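Local atomic coordinates of methionine-binding lipoprotein MetQ (PDB entry 4GOT), a protein that binds methionine and probably delivers it to the membrane permease of the MetNPQ ABC transporter, with a further part in methionine sulfoxide transport. Residues 11-16 with 179-184; 85-90 with 204-209. All coordinates share one frame; numbering follows the deposited sequence.

Interaction 1 (11-16 with 179-184); sequences AATKTP and VNYAIQ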
# COMPACT_ATOMS: atom_id res chain seq x y z
N ALA A 11 2.00 -14.04 4.72
CA ALA A 11 3.00 -12.96 4.96
C ALA A 11 2.27 -11.63 4.79
O ALA A 11 1.57 -11.46 3.77
CB ALA A 11 4.22 -13.06 4.04
N ALA A 12 2.36 -10.78 5.82
CA ALA A 12 1.65 -9.47 5.89
C ALA A 12 2.53 -8.40 6.54
O ALA A 12 3.32 -8.68 7.48
CB ALA A 12 0.34 -9.60 6.65
N THR A 13 2.37 -7.16 6.07
CA THR A 13 3.04 -6.04 6.71
C THR A 13 2.39 -5.86 8.11
O THR A 13 1.22 -6.27 8.32
CB THR A 13 2.97 -4.75 5.81
OG1 THR A 13 1.66 -4.62 5.21
CG2 THR A 13 4.04 -4.78 4.65
N LYS A 14 3.15 -5.30 9.04
CA LYS A 14 2.79 -5.26 10.46
C LYS A 14 1.46 -4.65 10.79
O LYS A 14 0.71 -5.20 11.61
CB LYS A 14 3.82 -4.52 11.30
CG LYS A 14 3.65 -4.77 12.80
CD LYS A 14 4.96 -4.50 13.51
CE LYS A 14 4.84 -4.42 15.03
NZ LYS A 14 5.82 -3.38 15.49
N THR A 15 1.19 -3.51 10.14
CA THR A 15 -0.04 -2.76 10.34
C THR A 15 -0.44 -1.96 9.07
O THR A 15 0.39 -1.29 8.44
CB THR A 15 0.05 -1.86 11.63
OG1 THR A 15 -1.19 -1.18 11.83
CG2 THR A 15 1.23 -0.86 11.57
N PRO A 16 -1.71 -2.01 8.69
CA PRO A 16 -2.79 -2.71 9.44
C PRO A 16 -2.93 -4.21 9.15
O PRO A 16 -3.75 -4.87 9.81
CB PRO A 16 -4.06 -2.04 8.90
CG PRO A 16 -3.70 -1.63 7.52
CD PRO A 16 -2.26 -1.20 7.57
N VAL A 179 0.36 4.56 4.07
CA VAL A 179 -0.35 4.45 5.36
C VAL A 179 0.22 3.33 6.28
O VAL A 179 0.37 3.53 7.47
CB VAL A 179 -1.88 4.26 5.18
CG1 VAL A 179 -2.54 4.01 6.54
CG2 VAL A 179 -2.53 5.42 4.40
N ASN A 180 0.53 2.16 5.75
CA ASN A 180 1.06 1.07 6.61
C ASN A 180 2.34 1.44 7.40
O ASN A 180 2.46 1.18 8.61
CB ASN A 180 1.28 -0.24 5.84
CG ASN A 180 2.49 -0.23 4.93
OD1 ASN A 180 2.45 0.34 3.81
ND2 ASN A 180 3.56 -0.96 5.33
N TYR A 181 3.27 2.10 6.72
CA TYR A 181 4.51 2.56 7.35
C TYR A 181 4.31 3.82 8.15
O TYR A 181 4.95 3.97 9.19
CB TYR A 181 5.59 2.72 6.30
CG TYR A 181 6.09 1.40 5.81
CD1 TYR A 181 6.47 0.40 6.73
CD2 TYR A 181 6.24 1.14 4.44
CE1 TYR A 181 6.94 -0.82 6.29
CE2 TYR A 181 6.73 -0.07 4.00
CZ TYR A 181 7.08 -1.05 4.92
OH TYR A 181 7.57 -2.28 4.50
N ALA A 182 3.34 4.67 7.75
CA ALA A 182 2.97 5.81 8.60
C ALA A 182 2.45 5.35 9.94
O ALA A 182 2.88 5.84 10.96
CB ALA A 182 1.93 6.69 7.90
N ILE A 183 1.48 4.44 9.94
CA ILE A 183 0.91 3.89 11.20
C ILE A 183 1.97 3.08 11.99
O ILE A 183 1.99 3.18 13.21
CB ILE A 183 -0.37 3.04 10.99
CG1 ILE A 183 -1.50 3.91 10.40
CG2 ILE A 183 -0.92 2.49 12.32
CD1 ILE A 183 -2.69 3.08 9.99
N GLN A 184 2.83 2.33 11.29
CA GLN A 184 3.91 1.58 11.93
C GLN A 184 4.88 2.48 12.75
O GLN A 184 5.33 2.08 13.81
CB GLN A 184 4.68 0.71 10.89
CG GLN A 184 5.63 -0.32 11.57
CD GLN A 184 6.22 -1.35 10.61
OE1 GLN A 184 5.70 -1.58 9.51
NE2 GLN A 184 7.28 -2.04 11.06
O HOH W 1 5.89 -4.24 8.38
O HOH W 2 5.51 -0.74 15.28
O HOH W 3 3.15 -1.88 8.25

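Interaction 2 (85-90 with 204-209); sequences HLEPFG and YANIIA. With MSE (selenomethionine), chain B.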
# COMPACT_ATOMS: atom_id res chain seq x y z
N HIS A 85 -9.10 -3.76 1.31
CA HIS A 85 -9.02 -2.43 1.89
C HIS A 85 -8.16 -1.48 1.02
O HIS A 85 -7.25 -1.89 0.29
CB HIS A 85 -8.51 -2.47 3.35
CG HIS A 85 -7.01 -2.50 3.50
ND1 HIS A 85 -6.33 -3.63 3.92
CD2 HIS A 85 -6.08 -1.54 3.35
CE1 HIS A 85 -5.04 -3.36 3.97
NE2 HIS A 85 -4.86 -2.10 3.64
N LEU A 86 -8.45 -0.20 1.17
CA LEU A 86 -7.73 0.92 0.57
C LEU A 86 -6.99 1.76 1.68
O LEU A 86 -7.52 1.99 2.80
CB LEU A 86 -8.76 1.80 -0.22
CG LEU A 86 -8.22 3.01 -1.02
CD1 LEU A 86 -7.16 2.60 -2.04
CD2 LEU A 86 -9.34 3.84 -1.67
N GLU A 87 -5.79 2.23 1.34
CA GLU A 87 -5.03 3.16 2.19
C GLU A 87 -4.74 4.45 1.40
O GLU A 87 -3.73 4.53 0.72
CB GLU A 87 -3.69 2.54 2.60
CG GLU A 87 -3.79 1.36 3.53
CD GLU A 87 -2.45 0.63 3.70
OE1 GLU A 87 -1.36 1.24 3.57
OE2 GLU A 87 -2.51 -0.59 3.94
N PRO A 88 -5.63 5.46 1.44
CA PRO A 88 -5.26 6.71 0.76
C PRO A 88 -3.88 7.27 1.21
O PRO A 88 -3.60 7.45 2.41
CB PRO A 88 -6.42 7.64 1.13
CG PRO A 88 -7.57 6.71 1.27
CD PRO A 88 -7.01 5.50 1.95
N PHE A 89 -3.01 7.44 0.19
CA PHE A 89 -1.63 7.91 0.31
C PHE A 89 -1.56 9.30 0.96
O PHE A 89 -2.45 10.17 0.76
CB PHE A 89 -1.07 8.01 -1.12
CG PHE A 89 0.38 7.62 -1.28
CD1 PHE A 89 1.14 7.09 -0.26
CD2 PHE A 89 0.94 7.70 -2.54
CE1 PHE A 89 2.46 6.72 -0.45
CE2 PHE A 89 2.26 7.30 -2.75
CZ PHE A 89 3.03 6.81 -1.69
N GLY A 90 -0.51 9.50 1.74
CA GLY A 90 -0.25 10.77 2.41
C GLY A 90 1.09 11.43 2.06
O GLY A 90 2.13 10.74 1.79
N TYR A 204 -5.77 1.54 -6.12
CA TYR A 204 -4.71 1.05 -5.25
C TYR A 204 -5.19 0.27 -4.01
O TYR A 204 -4.46 0.15 -3.00
CB TYR A 204 -3.70 2.20 -4.88
CG TYR A 204 -3.03 2.85 -6.11
CD1 TYR A 204 -1.97 2.23 -6.77
CD2 TYR A 204 -3.49 4.08 -6.63
CE1 TYR A 204 -1.38 2.79 -7.90
CE2 TYR A 204 -2.91 4.65 -7.75
CZ TYR A 204 -1.86 4.00 -8.40
OH TYR A 204 -1.26 4.58 -9.50
N ALA A 205 -6.36 -0.36 -4.12
CA ALA A 205 -6.81 -1.24 -3.06
C ALA A 205 -5.78 -2.34 -2.82
O ALA A 205 -5.21 -2.92 -3.77
CB ALA A 205 -8.16 -1.85 -3.40
N ASN A 206 -5.57 -2.67 -1.56
CA ASN A 206 -4.66 -3.75 -1.20
C ASN A 206 -5.40 -5.10 -1.28
O ASN A 206 -6.59 -5.18 -0.99
CB ASN A 206 -4.15 -3.56 0.24
CG ASN A 206 -3.07 -2.48 0.35
OD1 ASN A 206 -2.17 -2.62 1.14
ND2 ASN A 206 -3.15 -1.39 -0.47
N ILE A 207 -4.67 -6.15 -1.62
CA ILE A 207 -5.24 -7.41 -2.02
C ILE A 207 -4.57 -8.56 -1.27
O ILE A 207 -3.47 -8.42 -0.67
CB ILE A 207 -5.07 -7.65 -3.55
CG1 ILE A 207 -3.60 -7.83 -3.94
CG2 ILE A 207 -5.81 -6.55 -4.35
CD1 ILE A 207 -3.26 -8.37 -5.33
N ILE A 208 -5.26 -9.69 -1.33
CA ILE A 208 -4.69 -10.98 -1.05
C ILE A 208 -4.15 -11.55 -2.36
O ILE A 208 -4.86 -11.61 -3.36
CB ILE A 208 -5.70 -11.92 -0.38
CG1 ILE A 208 -6.17 -11.31 0.96
CG2 ILE A 208 -5.08 -13.30 -0.21
CD1 ILE A 208 -5.13 -11.31 2.09
N ALA A 209 -2.87 -11.89 -2.37
CA ALA A 209 -2.24 -12.58 -3.51
C ALA A 209 -1.87 -14.02 -3.12
O ALA A 209 -1.46 -14.27 -1.96
CB ALA A 209 -1.02 -11.82 -4.00
N MSE B . -0.11 -0.77 1.91
CA MSE B . 0.56 0.06 0.87
C MSE B . -0.38 1.15 0.25
O MSE B . -1.46 0.79 -0.13
OXT MSE B . -0.10 2.36 0.07
CB MSE B . 1.04 -0.87 -0.26
CG MSE B . 1.99 -0.26 -1.24
SE MSE B . 2.39 -1.45 -2.78
CE MSE B . 3.71 -2.75 -1.79
O HOH W 4 -4.05 1.72 -0.87

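Interaction 1 (11-16 with 179-184)
The cleft between the two lobes of this periplasmic-binding-protein fold is bridged here, where Thr15 and Lys14 meet Asn180 and Gln184. Residues 11-16 run from strand 7-12 of the six-stranded sheet into helix 14-29. Residues 179-184 form a helix that follows strand 174-177 of the five-stranded sheet. Asn180 belongs to the ligand pocket.

The closest approach is tight: Thr15 O lies 2.9 Å from Asn180 CB. The peptide bond between Thr15 and Pro16 is cis, and Pro16 CD packs beside Asn180 CB. Thr15 CG2 sits between its own backbone N and carbonyl carbon, with OG1 anti to the N (chi1 -178°). The methyl meets the backbone of the helix, 3.6 Å from Gln184 N, while Thr15 OG1 touches Ile183 CG2.

The polar joins across the contact run through water. One water accepts from Thr15 N and from Asn180 ND2, the latter at 3.1 Å, and can donate to Gln184 OE1. A second water accepts from Lys14 N at 3.0 Å and also donates to Gln184 OE1. A third accepts from Lys14 NZ at 2.7 Å and donates to the backbone Gln184 O. Water thus carries the polar links between the two segments.

The amide of Asn180 is fixed from more than one side. Its OD1 is hydrogen-bonded to Tyr43 OH and more weakly to the amino nitrogen of the bound selenomethionine. Its ND2 lies 3.2 Å above the plane of the Tyr181 ring, over the ring centre.

Interaction 2 (85-90 with 204-209)
The amino-acid end of the ligand pocket is built here, where Asn206 and His85 pair beside the bound ligand and Glu87 lies next to them. His85 and Asn206 are an antiparallel hydrogen-bonded pair joining strands 78-86 and 206-211. Asn206 N donates to His85 O over a short 2.6 Å. Both side chains lie on the same face of the sheet. Asn206 CB sits over one face of the His85 imidazole in a CH-pi contact, 4.0 Å from the ring centroid and 19° off the normal. Away from the imidazole, Leu86 CD1 packs against the Tyr204 backbone, 3.6 Å from its C.

Selenomethionine is held by both segments. Its amino N donates to Glu87 OE1 at 2.9 Å and to Asn206 OD1. The same amide donates in return from ND2 to the ligand O, at 2.8 Å and almost straight (167°). Asn206 OD1 also receives a hydrogen bond from His17 NE2. Arg119 NH1 is a further hydrogen-bonding partner of the ligand. One water accepts from Glu87 N and lies within donating reach of Tyr204 O and the ligand O, which may share its protons.

Behind the first shell, His85 NE2 donates to Glu87 OE2, although the position of that oxygen is less certain. Glu87 CD lies at the ring edge, in its plane, and His85 ND1 is hydrogen-bonded to Tyr59 OH. If the oxygen is placed correctly, the ring probably helps to orient the carboxylate.

These partners are consistent with binding the zwitterion, its ammonium group facing the Glu87 carboxylate.

The two contacts lie side by side in the cleft, their centres about 11 Å apart. Their segments alternate along the chain: 11-16, 85-90, 179-184, 204-209. Interaction 1 spans the two lobes, while interaction 2 starts within the six-stranded sheet, which holds strands 7-12, 78-86 and 206-211. Residues 85-90 then cross to strand 90-92 of the five-stranded sheet. The contacts touch where Asn180 N probably hydrogen-bonds to Glu87 OE1 at 3.0 Å, and Pro16 packs on the Glu87 side chain. Glu87 and Asn206 hydrogen-bond the ligand amine and Asn180 does so weakly, so groups from both lobes meet it, consistent with a cleft closed around its substrate.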